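PDB 6A6E: cysteine desulfurase from Fervidobacterium islandicum, which catalyses the removal of sulfur from cysteine using pyridoxal-5'-phosphate, forming an enzyme-bound persulfide that probably supplies sulfur for iron-sulfur cluster assembly. Local coordinates for residues N63-V68 against G262-D267; V77-A82 against R282-T287; I97-G102 against T291-L296; Q255-L260 against V274-L279. All coordinates share one frame; numbering follows the deposited sequence. Where two conformers were deposited one is given.

Contact 1 of 4, residues N63-V68 against G262-D267; sequences NIHRAV and GGEMID
R66 and E264 form a salt bridge in which both terminal nitrogens converge on one oxygen: NH1 and NH2 of R66 each lie 3.3 Å from OE1 of E264. NH1 comes nearly end-on to that oxygen, while NH2 meets the anti lone pair of OE1, and the oxygen sits 24° out of the guanidinium plane. Because the E264 chain bends at chi2 (63°), the carboxylate also stacks on the imidazole of H65, the planes 11° apart, with OE2 over the ring centre and CD of E264 3.4 Å from CD2 of H65. CG1 of I64 lies against the opposite face, offset toward the rim. A glutamate suits this place, since one flat anion can pair with a cation and lie on a ring. With an alanine here, R66 would probably lose its carboxylate mate and H65 would be freer to turn. The second subunit closes round the site: its R371 holds the carbonyls of N63 and R66, and R66 packs on the persulfide-bearing side chain of that subunit. ND1 of H65 and the backbone N of R66 hydrogen-bond a citrate, probably from the crystallisation liquor, consistent with a pocket able to receive carboxylates beside the sulfur carrier.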
loop_
_atom_site.group_PDB
_atom_site.type_symbol
_atom_site.label_atom_id
_atom_site.label_comp_id
_atom_site.label_asym_id
_atom_site.label_seq_id
_atom_site.Cartn_x
_atom_site.Cartn_y
_atom_site.Cartn_z
ATOM N N ASN A 63 -15.081 5.496 1.283
ATOM C CA ASN A 63 -14.262 4.952 2.356
ATOM C C ASN A 63 -15.143 4.034 3.187
ATOM O O ASN A 63 -16.374 4.166 3.203
ATOM C CB ASN A 63 -13.607 6.038 3.202
ATOM C CG ASN A 63 -12.255 5.558 3.782
ATOM O OD1 ASN A 63 -12.050 4.318 3.985
ATOM N ND2 ASN A 63 -11.333 6.499 4.034
ATOM N N ILE A 64 -14.527 3.104 3.870
ATOM C CA ILE A 64 -15.253 1.997 4.428
ATOM C C ILE A 64 -15.273 1.987 5.963
ATOM O O ILE A 64 -14.498 2.679 6.595
ATOM C CB ILE A 64 -14.605 0.700 3.955
ATOM C CG1 ILE A 64 -13.105 0.633 4.250
ATOM C CG2 ILE A 64 -14.824 0.535 2.483
ATOM C CD1 ILE A 64 -12.605 -0.808 4.048
ATOM N N HIS A 65 -16.080 1.121 6.526
ATOM C CA HIS A 65 -16.363 1.021 7.984
ATOM C C HIS A 65 -17.227 2.249 8.422
ATOM O O HIS A 65 -17.256 3.262 7.735
ATOM C CB HIS A 65 -15.085 0.861 8.879
ATOM C CG HIS A 65 -14.139 -0.189 8.402
ATOM N ND1 HIS A 65 -14.528 -1.498 8.211
ATOM C CD2 HIS A 65 -12.832 -0.129 8.030
ATOM C CE1 HIS A 65 -13.517 -2.199 7.733
ATOM N NE2 HIS A 65 -12.466 -1.404 7.644
ATOM N N ARG A 66 -17.941 2.125 9.536
ATOM C CA ARG A 66 -18.833 3.226 10.041
ATOM C C ARG A 66 -19.708 3.690 8.902
ATOM O O ARG A 66 -19.782 4.897 8.594
ATOM C CB ARG A 66 -18.019 4.446 10.587
ATOM C CG ARG A 66 -17.333 4.245 11.949
ATOM C CD ARG A 66 -16.331 5.384 12.307
ATOM N NE ARG A 66 -14.997 5.225 11.678
ATOM C CZ ARG A 66 -14.166 4.194 11.916
ATOM N NH1 ARG A 66 -14.502 3.245 12.778
ATOM N NH2 ARG A 66 -12.991 4.093 11.300
ATOM N N ALA A 67 -20.281 2.732 8.198
ATOM C CA ALA A 67 -20.867 3.030 6.897
ATOM C C ALA A 67 -22.327 3.387 7.137
ATOM O O ALA A 67 -23.061 2.559 7.643
ATOM C CB ALA A 67 -20.809 1.811 6.001
ATOM N N VAL A 68 -22.752 4.594 6.836
ATOM C CA VAL A 68 -24.155 4.844 6.900
ATOM C C VAL A 68 -24.727 5.115 5.515
ATOM O O VAL A 68 -25.784 4.583 5.138
ATOM C CB VAL A 68 -24.483 5.902 7.931
ATOM C CG1 VAL A 68 -25.995 6.257 7.875
ATOM C CG2 VAL A 68 -24.089 5.341 9.302
ATOM N N GLY A 262 -3.129 4.142 13.993
ATOM C CA GLY A 262 -3.930 5.173 13.384
ATOM C C GLY A 262 -5.397 4.833 13.528
ATOM O O GLY A 262 -5.824 4.148 14.468
ATOM N N GLY A 263 -6.177 5.278 12.567
ATOM C CA GLY A 263 -7.571 5.065 12.586
ATOM C C GLY A 263 -7.945 3.659 12.280
ATOM O O GLY A 263 -7.083 2.863 11.816
ATOM N N GLU A 264 -9.183 3.349 12.681
ATOM C CA GLU A 264 -9.843 2.040 12.576
ATOM C C GLU A 264 -9.275 0.930 13.481
ATOM O O GLU A 264 -10.033 0.113 13.975
ATOM C CB GLU A 264 -9.869 1.546 11.125
ATOM C CG GLU A 264 -10.403 0.133 10.918
ATOM C CD GLU A 264 -11.862 -0.091 11.317
ATOM O OE1 GLU A 264 -12.622 0.872 11.540
ATOM O OE2 GLU A 264 -12.280 -1.265 11.361
ATOM N N MET A 265 -7.973 0.869 13.640
ATOM C CA MET A 265 -7.373 -0.153 14.462
ATOM C C MET A 265 -7.516 0.084 15.970
ATOM O O MET A 265 -7.149 -0.790 16.766
ATOM C CB MET A 265 -5.903 -0.381 14.082
ATOM C CG MET A 265 -4.970 0.804 14.176
ATOM S SD MET A 265 -4.352 1.279 15.807
ATOM C CE MET A 265 -3.378 -0.206 16.118
ATOM N N ILE A 266 -7.984 1.278 16.342
ATOM C CA ILE A 266 -8.189 1.629 17.739
ATOM C C ILE A 266 -9.608 1.234 18.165
ATOM O O ILE A 266 -10.522 0.909 17.320
ATOM C CB ILE A 266 -7.869 3.145 18.044
ATOM C CG1 ILE A 266 -8.565 4.109 17.097
ATOM C CG2 ILE A 266 -6.380 3.393 17.931
ATOM C CD1 ILE A 266 -10.082 4.198 17.291
ATOM N N ASP A 267 -9.777 1.223 19.471
ATOM C CA ASP A 267 -11.131 1.111 20.100
ATOM C C ASP A 267 -11.339 2.464 20.790
ATOM O O ASP A 267 -12.144 3.254 20.314
ATOM C CB ASP A 267 -11.168 -0.077 21.079
ATOM C CG ASP A 267 -12.475 -0.135 21.940
ATOM O OD1 ASP A 267 -13.397 0.647 21.674
ATOM O OD2 ASP A 267 -12.520 -0.951 22.891
#

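Contact 2 of 4, residues V77-A82 against R282-T287. With PLP (pyridoxal-5'-phosphate), chain Q.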
loop_
_atom_site.group_PDB
_atom_site.type_symbol
_atom_site.label_atom_id
_atom_site.label_comp_id
_atom_site.label_asym_id
_atom_site.label_seq_id
_atom_site.Cartn_x
_atom_site.Cartn_y
_atom_site.Cartn_z
ATOM N N VAL A 77 -19.053 -3.689 2.399
ATOM C CA VAL A 77 -19.449 -5.090 2.100
ATOM C C VAL A 77 -18.486 -5.741 1.090
ATOM O O VAL A 77 -18.007 -6.846 1.303
ATOM C CB VAL A 77 -20.922 -5.111 1.604
ATOM C CG1 VAL A 77 -21.324 -6.422 0.996
ATOM C CG2 VAL A 77 -21.884 -4.763 2.746
ATOM N N ALA A 78 -18.125 -5.022 0.047
ATOM C CA ALA A 78 -17.244 -5.602 -0.972
ATOM C C ALA A 78 -15.889 -5.905 -0.379
ATOM O O ALA A 78 -15.314 -6.966 -0.671
ATOM C CB ALA A 78 -17.143 -4.701 -2.211
ATOM N N TYR A 79 -15.362 -4.997 0.445
ATOM C CA TYR A 79 -14.057 -5.202 1.095
ATOM C C TYR A 79 -14.052 -6.416 2.024
ATOM O O TYR A 79 -13.141 -7.249 1.994
ATOM C CB TYR A 79 -13.641 -3.939 1.859
ATOM C CG TYR A 79 -12.281 -3.936 2.481
ATOM C CD1 TYR A 79 -11.111 -3.685 1.728
ATOM C CD2 TYR A 79 -12.135 -4.098 3.878
ATOM C CE1 TYR A 79 -9.857 -3.645 2.361
ATOM C CE2 TYR A 79 -10.889 -4.039 4.503
ATOM C CZ TYR A 79 -9.750 -3.843 3.731
ATOM O OH TYR A 79 -8.562 -3.810 4.427
ATOM N N GLU A 80 -15.023 -6.502 2.919
ATOM C CA GLU A 80 -15.097 -7.699 3.788
ATOM C C GLU A 80 -15.364 -9.003 2.988
ATOM O O GLU A 80 -14.860 -10.016 3.361
ATOM C CB GLU A 80 -16.188 -7.550 4.824
ATOM C CG GLU A 80 -15.978 -6.480 5.942
ATOM C CD GLU A 80 -14.701 -5.569 6.011
ATOM O OE1 GLU A 80 -13.551 -5.936 6.611
ATOM O OE2 GLU A 80 -14.960 -4.356 5.599
ATOM N N GLN A 81 -16.137 -8.950 1.897
ATOM C CA GLN A 81 -16.298 -10.104 0.996
ATOM C C GLN A 81 -14.933 -10.512 0.433
ATOM O O GLN A 81 -14.635 -11.701 0.366
ATOM C CB GLN A 81 -17.296 -9.858 -0.121
ATOM C CG GLN A 81 -18.750 -9.831 0.430
ATOM C CD GLN A 81 -19.798 -9.471 -0.629
ATOM O OE1 GLN A 81 -19.502 -8.808 -1.624
ATOM N NE2 GLN A 81 -21.027 -9.902 -0.410
ATOM N N ALA A 82 -14.081 -9.530 0.081
ATOM C CA ALA A 82 -12.759 -9.867 -0.427
ATOM C C ALA A 82 -11.914 -10.594 0.632
ATOM O O ALA A 82 -11.216 -11.556 0.288
ATOM C CB ALA A 82 -12.052 -8.646 -0.953
ATOM N N ARG A 282 -7.659 -4.614 14.172
ATOM C CA ARG A 282 -6.477 -4.268 14.956
ATOM C C ARG A 282 -5.186 -4.024 14.179
ATOM O O ARG A 282 -4.317 -3.223 14.632
ATOM C CB ARG A 282 -6.230 -5.375 15.985
ATOM C CG ARG A 282 -5.023 -5.184 16.854
ATOM C CD ARG A 282 -4.905 -6.340 17.875
ATOM N NE ARG A 282 -6.090 -6.284 18.678
ATOM C CZ ARG A 282 -6.480 -7.200 19.553
ATOM N NH1 ARG A 282 -5.763 -8.314 19.781
ATOM N NH2 ARG A 282 -7.623 -6.978 20.187
ATOM N N PHE A 283 -5.012 -4.740 13.065
ATOM C CA PHE A 283 -3.779 -4.699 12.312
ATOM C C PHE A 283 -3.894 -3.990 10.963
ATOM O O PHE A 283 -2.969 -4.080 10.154
ATOM C CB PHE A 283 -3.213 -6.108 12.127
ATOM C CG PHE A 283 -2.936 -6.793 13.432
ATOM C CD1 PHE A 283 -1.935 -6.338 14.226
ATOM C CD2 PHE A 283 -3.751 -7.796 13.901
ATOM C CE1 PHE A 283 -1.671 -6.903 15.438
ATOM C CE2 PHE A 283 -3.502 -8.390 15.135
ATOM C CZ PHE A 283 -2.455 -7.934 15.915
ATOM N N GLU A 284 -4.998 -3.267 10.779
ATOM C CA GLU A 284 -5.232 -2.362 9.630
ATOM C C GLU A 284 -5.376 -0.890 10.029
ATOM O O GLU A 284 -6.410 -0.479 10.450
ATOM C CB GLU A 284 -6.452 -2.842 8.820
ATOM C CG GLU A 284 -6.144 -4.201 8.148
ATOM C CD GLU A 284 -7.269 -4.848 7.321
ATOM O OE1 GLU A 284 -8.334 -4.209 7.062
ATOM O OE2 GLU A 284 -7.030 -5.988 6.843
ATOM N N ALA A 285 -4.282 -0.148 9.937
ATOM C CA ALA A 285 -4.211 1.236 10.321
ATOM C C ALA A 285 -4.492 2.156 9.153
ATOM O O ALA A 285 -3.818 2.086 8.137
ATOM C CB ALA A 285 -2.852 1.535 10.954
ATOM N N GLY A 286 -5.510 2.990 9.305
ATOM C CA GLY A 286 -5.921 3.948 8.281
ATOM C C GLY A 286 -6.574 3.285 7.056
ATOM O O GLY A 286 -6.907 2.118 7.029
ATOM N N THR A 287 -6.772 4.051 6.037
ATOM C CA THR A 287 -7.450 3.533 4.837
ATOM C C THR A 287 -6.529 2.530 4.108
ATOM O O THR A 287 -5.385 2.852 3.702
ATOM C CB THR A 287 -7.840 4.704 3.901
ATOM O OG1 THR A 287 -8.559 5.702 4.635
ATOM C CG2 THR A 287 -8.700 4.182 2.761
HETATM N N1 PLP Q . -5.172 12.959 8.676
HETATM C C2 PLP Q . -6.242 13.668 8.323
HETATM C C2A PLP Q . -6.391 15.088 8.722
HETATM C C3 PLP Q . -7.246 13.051 7.412
HETATM O O3 PLP Q . -8.301 13.764 6.944
HETATM C C4 PLP Q . -7.009 11.660 6.999
HETATM C C4A PLP Q . -7.932 11.017 6.089
HETATM C C5 PLP Q . -5.823 10.944 7.565
HETATM C C6 PLP Q . -4.966 11.665 8.388
HETATM C C5A PLP Q . -5.573 9.475 7.251
HETATM O O4P PLP Q . -5.490 9.115 5.891
HETATM P P PLP Q . -5.452 7.570 5.339
HETATM O O1P PLP Q . -4.125 7.105 5.834
HETATM O O2P PLP Q . -5.524 7.791 3.853
HETATM O O3P PLP Q . -6.675 6.972 6.008
#
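At the edge of the Y79 ring, in its plane, sits OE1 of E284, and OE2 of E80 from the same helix lies at the edge as well; the phenol and the E284 carboxylate are turned 76° apart. Beyond the two segments, A293 packs on the Y79 ring and the F99 ring meets it obliquely. The hydroxyl Y79 OH donates to E284 OE1 at 2.7 Å, arriving from above the carboxylate plane, 53° out of it. Both side chains reach for the meeting point: Y79 holds CG anti to its amide nitrogen (chi1 -175°), projecting the ring out from the helix, and E284 comes from the opposite direction, fully extended beyond CG. Tyrosine suits the place because its ring packs against A293, I64 and F99 while its hydroxyl gives a hydrogen bond to a buried acid. OE2 of E284 forms a salt bridge with R83 and accepts from the backbone N of F99. In this fold-type I enzyme the loop 282-287 leads to a cofactor shared between subunits. T287 N gives a hydrogen bond to PLP O3P at 2.9 Å, and T287 OG1 gives another to PLP O3P at 2.7 Å; S233, H235, T104 and Q213 of the second subunit also hydrogen-bond the cofactor. G286 has positive phi, and a CB there would crowd PLP O1P.

Contact 3 of 4, residues I97-G102 against T291-L296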
loop_
_atom_site.group_PDB
_atom_site.type_symbol
_atom_site.label_atom_id
_atom_site.label_comp_id
_atom_site.label_asym_id
_atom_site.label_seq_id
_atom_site.Cartn_x
_atom_site.Cartn_y
_atom_site.Cartn_z
ATOM N N ILE A 97 -6.913 -13.043 8.383
ATOM C CA ILE A 97 -6.423 -12.393 7.182
ATOM C C ILE A 97 -6.327 -10.870 7.407
ATOM O O ILE A 97 -7.346 -10.186 7.689
ATOM C CB ILE A 97 -7.366 -12.682 6.063
ATOM C CG1 ILE A 97 -7.430 -14.208 5.795
ATOM C CG2 ILE A 97 -6.956 -12.010 4.760
ATOM C CD1 ILE A 97 -6.092 -14.898 5.492
ATOM N N ILE A 98 -5.101 -10.359 7.285
ATOM C CA ILE A 98 -4.815 -8.955 7.344
ATOM C C ILE A 98 -4.325 -8.466 6.006
ATOM O O ILE A 98 -3.432 -9.070 5.440
ATOM C CB ILE A 98 -3.753 -8.730 8.392
ATOM C CG1 ILE A 98 -4.328 -9.304 9.722
ATOM C CG2 ILE A 98 -3.430 -7.263 8.513
ATOM C CD1 ILE A 98 -3.217 -9.649 10.642
ATOM N N PHE A 99 -4.961 -7.421 5.476
ATOM C CA PHE A 99 -4.500 -6.792 4.226
ATOM C C PHE A 99 -3.338 -5.834 4.535
ATOM O O PHE A 99 -3.335 -5.104 5.555
ATOM C CB PHE A 99 -5.624 -6.093 3.448
ATOM C CG PHE A 99 -6.591 -7.024 2.811
ATOM C CD1 PHE A 99 -6.183 -7.890 1.816
ATOM C CD2 PHE A 99 -7.936 -7.008 3.168
ATOM C CE1 PHE A 99 -7.076 -8.704 1.174
ATOM C CE2 PHE A 99 -8.835 -7.863 2.582
ATOM C CZ PHE A 99 -8.404 -8.717 1.573
ATOM N N THR A 100 -2.273 -5.984 3.742
ATOM C CA THR A 100 -1.107 -5.127 3.769
ATOM C C THR A 100 -0.787 -4.542 2.382
ATOM O O THR A 100 -1.561 -4.720 1.401
ATOM C CB THR A 100 0.100 -5.968 4.217
ATOM O OG1 THR A 100 0.407 -6.919 3.195
ATOM C CG2 THR A 100 -0.222 -6.746 5.572
ATOM N N SER A 101 0.357 -3.870 2.268
ATOM C CA SER A 101 0.845 -3.329 0.975
ATOM C C SER A 101 1.612 -4.373 0.167
ATOM O O SER A 101 1.876 -4.148 -1.028
ATOM C CB SER A 101 1.679 -2.099 1.196
ATOM O OG SER A 101 2.913 -2.443 1.815
ATOM N N GLY A 102 1.944 -5.523 0.784
ATOM C CA GLY A 102 2.768 -6.551 0.089
ATOM C C GLY A 102 3.501 -7.507 1.007
ATOM O O GLY A 102 3.476 -7.353 2.264
ATOM N N THR A 291 -9.617 -0.864 -3.075
ATOM C CA THR A 291 -9.908 -1.417 -4.347
ATOM C C THR A 291 -8.933 -2.537 -4.711
ATOM O O THR A 291 -9.268 -3.453 -5.507
ATOM C CB THR A 291 -9.875 -0.299 -5.416
ATOM O OG1 THR A 291 -10.849 0.703 -5.051
ATOM C CG2 THR A 291 -10.152 -0.909 -6.790
ATOM N N GLY A 292 -7.717 -2.489 -4.171
ATOM C CA GLY A 292 -6.712 -3.558 -4.395
ATOM C C GLY A 292 -7.153 -4.867 -3.745
ATOM O O GLY A 292 -7.030 -5.953 -4.335
ATOM N N ALA A 293 -7.688 -4.742 -2.541
ATOM C CA ALA A 293 -8.263 -5.888 -1.837
ATOM C C ALA A 293 -9.460 -6.511 -2.641
ATOM O O ALA A 293 -9.500 -7.690 -2.889
ATOM C CB ALA A 293 -8.705 -5.470 -0.483
ATOM N N VAL A 294 -10.401 -5.680 -3.045
ATOM C CA VAL A 294 -11.550 -6.107 -3.834
ATOM C C VAL A 294 -11.067 -6.752 -5.141
ATOM O O VAL A 294 -11.552 -7.799 -5.534
ATOM C CB VAL A 294 -12.506 -4.925 -4.130
ATOM C CG1 VAL A 294 -13.613 -5.303 -5.123
ATOM C CG2 VAL A 294 -13.176 -4.480 -2.872
ATOM N N GLY A 295 -10.110 -6.114 -5.802
ATOM C CA GLY A 295 -9.465 -6.669 -6.999
ATOM C C GLY A 295 -8.793 -7.990 -6.778
ATOM O O GLY A 295 -8.907 -8.907 -7.607
ATOM N N LEU A 296 -8.079 -8.130 -5.687
ATOM C CA LEU A 296 -7.484 -9.394 -5.339
ATOM C C LEU A 296 -8.541 -10.508 -5.201
ATOM O O LEU A 296 -8.341 -11.648 -5.625
ATOM C CB LEU A 296 -6.622 -9.304 -4.090
ATOM C CG LEU A 296 -5.930 -10.583 -3.611
ATOM C CD1 LEU A 296 -4.975 -11.077 -4.681
ATOM C CD2 LEU A 296 -5.172 -10.356 -2.351
#
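The methyl of A293 rests squarely on the F99 ring: CB of A293 is 3.8 Å from the F99 ring centroid and only 8° off its normal, a CH-pi contact over the face. The fit is even, for CZ of F99 stands 3.9 Å from CB of A293 and the other ring atoms touching that methyl are hardly farther away. Alanine suits the spot, since a single methyl lets helix 290-306 come close to the strand; the CA atoms of F99 and A293 are 7.2 Å apart. F99 in turn has CG set beside the backbone N (chi1 -71°), aiming the ring at the helix. The looser part lies at the ring's rim, where L296, one helical turn on, brings CD2 near the ring plane at 4.3 Å from CE1 of F99. This side faces no solvent: L296 also packs on V245 of the neighbouring strand, and R83 of helix 70-90 meets F99. At the strand's end the chain turns polar. T100 OG1 accepts from G102 N at 3.2 Å, an ST turn, and G102 stands at the N-cap position of helix 103-116, whose first residues T103 and T104 belong to the cofactor pocket. With only carbon atoms touching between strand and helix, the contact depends on shape and dispersion, which is consistent with a packing joint of the cofactor-binding domain that covers edge strand 97-100.

Contact 4 of 4, residues Q255-L260 against V274-L279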
loop_
_atom_site.group_PDB
_atom_site.type_symbol
_atom_site.label_atom_id
_atom_site.label_comp_id
_atom_site.label_asym_id
_atom_site.label_seq_id
_atom_site.Cartn_x
_atom_site.Cartn_y
_atom_site.Cartn_z
ATOM N N GLN A 255 -2.218 -11.768 20.661
ATOM C CA GLN A 255 -1.205 -11.357 21.618
ATOM C C GLN A 255 -0.162 -10.361 21.027
ATOM O O GLN A 255 0.787 -9.920 21.725
ATOM C CB GLN A 255 -0.510 -12.626 22.174
ATOM C CG GLN A 255 -1.471 -13.609 22.877
ATOM C CD GLN A 255 -2.250 -12.944 24.006
ATOM O OE1 GLN A 255 -3.468 -12.892 23.994
ATOM N NE2 GLN A 255 -1.531 -12.391 24.957
ATOM N N LEU A 256 -0.342 -9.967 19.759
ATOM C CA LEU A 256 0.722 -9.220 19.090
ATOM C C LEU A 256 0.431 -7.762 19.212
ATOM O O LEU A 256 -0.723 -7.377 18.961
ATOM C CB LEU A 256 0.758 -9.530 17.598
ATOM C CG LEU A 256 1.585 -10.583 16.938
ATOM C CD1 LEU A 256 1.511 -10.313 15.414
ATOM C CD2 LEU A 256 3.025 -10.587 17.438
ATOM N N GLU A 257 1.426 -6.956 19.595
ATOM C CA GLU A 257 1.359 -5.498 19.454
ATOM C C GLU A 257 1.169 -5.077 17.936
ATOM O O GLU A 257 1.850 -5.605 17.057
ATOM C CB GLU A 257 2.628 -4.831 20.012
ATOM C CG GLU A 257 2.723 -3.285 19.864
ATOM C CD GLU A 257 1.812 -2.490 20.794
ATOM O OE1 GLU A 257 1.206 -3.069 21.701
ATOM O OE2 GLU A 257 1.645 -1.276 20.592
ATOM N N PRO A 258 0.258 -4.136 17.656
ATOM C CA PRO A 258 0.089 -3.712 16.228
ATOM C C PRO A 258 1.396 -3.183 15.720
ATOM O O PRO A 258 2.174 -2.578 16.492
ATOM C CB PRO A 258 -0.946 -2.617 16.309
ATOM C CG PRO A 258 -1.805 -2.996 17.532
ATOM C CD PRO A 258 -0.822 -3.612 18.513
ATOM N N PHE A 259 1.651 -3.371 14.432
ATOM C CA PHE A 259 2.811 -2.756 13.793
ATOM C C PHE A 259 2.611 -1.202 13.606
ATOM O O PHE A 259 3.358 -0.394 14.122
ATOM C CB PHE A 259 3.068 -3.475 12.422
ATOM C CG PHE A 259 4.219 -2.973 11.687
ATOM C CD1 PHE A 259 5.307 -2.457 12.356
ATOM C CD2 PHE A 259 4.189 -2.912 10.297
ATOM C CE1 PHE A 259 6.400 -1.965 11.679
ATOM C CE2 PHE A 259 5.303 -2.447 9.607
ATOM C CZ PHE A 259 6.387 -1.991 10.297
ATOM N N LEU A 260 1.614 -0.838 12.828
ATOM C CA LEU A 260 1.216 0.502 12.558
ATOM C C LEU A 260 -0.006 0.916 13.387
ATOM O O LEU A 260 -0.897 0.079 13.692
ATOM C CB LEU A 260 0.838 0.650 11.087
ATOM C CG LEU A 260 1.836 0.167 10.028
ATOM C CD1 LEU A 260 1.356 0.431 8.591
ATOM C CD2 LEU A 260 3.166 0.784 10.307
ATOM N N VAL A 274 -4.221 4.536 24.515
ATOM C CA VAL A 274 -5.073 3.914 23.487
ATOM C C VAL A 274 -5.350 2.450 23.728
ATOM O O VAL A 274 -4.565 1.767 24.282
ATOM C CB VAL A 274 -4.428 4.060 22.080
ATOM C CG1 VAL A 274 -4.107 5.495 21.850
ATOM C CG2 VAL A 274 -3.138 3.287 21.948
ATOM N N THR A 275 -6.503 1.968 23.318
ATOM C CA THR A 275 -6.753 0.548 23.266
ATOM C C THR A 275 -7.151 0.226 21.797
ATOM O O THR A 275 -7.412 1.146 20.986
ATOM C CB THR A 275 -7.905 0.182 24.190
ATOM O OG1 THR A 275 -9.035 0.928 23.778
ATOM C CG2 THR A 275 -7.523 0.540 25.673
ATOM N N PHE A 276 -7.168 -1.064 21.484
ATOM C CA PHE A 276 -7.215 -1.527 20.097
ATOM C C PHE A 276 -8.496 -2.233 19.780
ATOM O O PHE A 276 -9.155 -2.751 20.648
ATOM C CB PHE A 276 -6.043 -2.440 19.837
ATOM C CG PHE A 276 -4.706 -1.807 20.104
ATOM C CD1 PHE A 276 -4.375 -0.551 19.578
ATOM C CD2 PHE A 276 -3.740 -2.497 20.870
ATOM C CE1 PHE A 276 -3.170 0.025 19.871
ATOM C CE2 PHE A 276 -2.525 -1.922 21.128
ATOM C CZ PHE A 276 -2.226 -0.692 20.607
ATOM N N ASN A 277 -8.877 -2.205 18.523
ATOM C CA ASN A 277 -10.044 -2.895 18.011
ATOM C C ASN A 277 -9.811 -4.432 18.034
ATOM O O ASN A 277 -8.717 -4.901 18.320
ATOM C CB ASN A 277 -10.269 -2.386 16.584
ATOM C CG ASN A 277 -11.675 -2.425 16.145
ATOM O OD1 ASN A 277 -12.497 -3.189 16.703
ATOM N ND2 ASN A 277 -11.972 -1.680 15.040
ATOM N N VAL A 278 -10.850 -5.176 17.741
ATOM C CA VAL A 278 -10.758 -6.639 17.573
ATOM C C VAL A 278 -10.067 -7.025 16.262
ATOM O O VAL A 278 -9.802 -6.150 15.427
ATOM C CB VAL A 278 -12.173 -7.280 17.605
ATOM C CG1 VAL A 278 -12.860 -6.917 18.931
ATOM C CG2 VAL A 278 -13.060 -6.853 16.443
ATOM N N LEU A 279 -9.826 -8.318 16.078
ATOM C CA LEU A 279 -9.215 -8.882 14.854
ATOM C C LEU A 279 -10.245 -8.856 13.770
ATOM O O LEU A 279 -11.406 -9.062 14.059
ATOM C CB LEU A 279 -8.802 -10.356 15.036
ATOM C CG LEU A 279 -7.717 -10.682 16.071
ATOM C CD1 LEU A 279 -7.272 -12.135 15.980
ATOM C CD2 LEU A 279 -6.528 -9.800 15.946
#
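P258 and F276 approach from opposite directions, and the proline ring lands on the aromatic face: CG of P258 is 3.7 Å from the F276 ring centroid, 7° off the normal, in a CH-pi contact. CD of P258 comes closer to a single ring atom, 3.5 Å from CE2 of F276. A proline suits this post because its stiff ring presents CH groups to the aromatic face, CD being polarised by the neighbouring nitrogen. F276 carries its CG beside the backbone N (chi1 -57°), which swings the phenyl across to the loop. E257 crosses the phenyl at about a right angle, its carboxylate plane turned 72° from the ring, with OE2 of E257 3.9 Å from CZ of F276. That acid takes its polar partners outside: OE2 bonds to the hydroxyl of Y261, and OE1 forms a salt bridge with R142 of the second subunit, which also packs on F276. With a serine in place of F276, P258 would probably lose its aromatic cover and a gap would open beside E257. M265 touches both P258 and F276. The proline-aromatic stack joins the loop after helix 250-253 to strand 274-276 at the subunit interface, where F259 meets F259 of the second subunit. S113 and K116 of helix 103-116 and S117 bond the loop's backbone, while T275 of strand 274-276 bonds D267 and K268, and L279 packs on helix 250-253.

Contacts 2 and 3 are buried and adjoin, Y79 of contact 2 packing on F99 and A293 of contact 3: contact 3 is purely apolar, whereas contact 2 puts an acid and a phenol into the same interior, and E284 ties them by bonding F99. Contact 1 is the most open, a charged pocket at the subunit interface, and it joins contact 2 through N63 to T287 and G263 to G286, linking the pocket to the phosphate site. Contact 4, buried but peripheral, stacks a proline on an aromatic ring; its segment 274-279 is backbone-bonded to 262-267 of contact 1 through M265 to N277 and D267 to T275. Segments of all four reach the second subunit, contact 3 through T291.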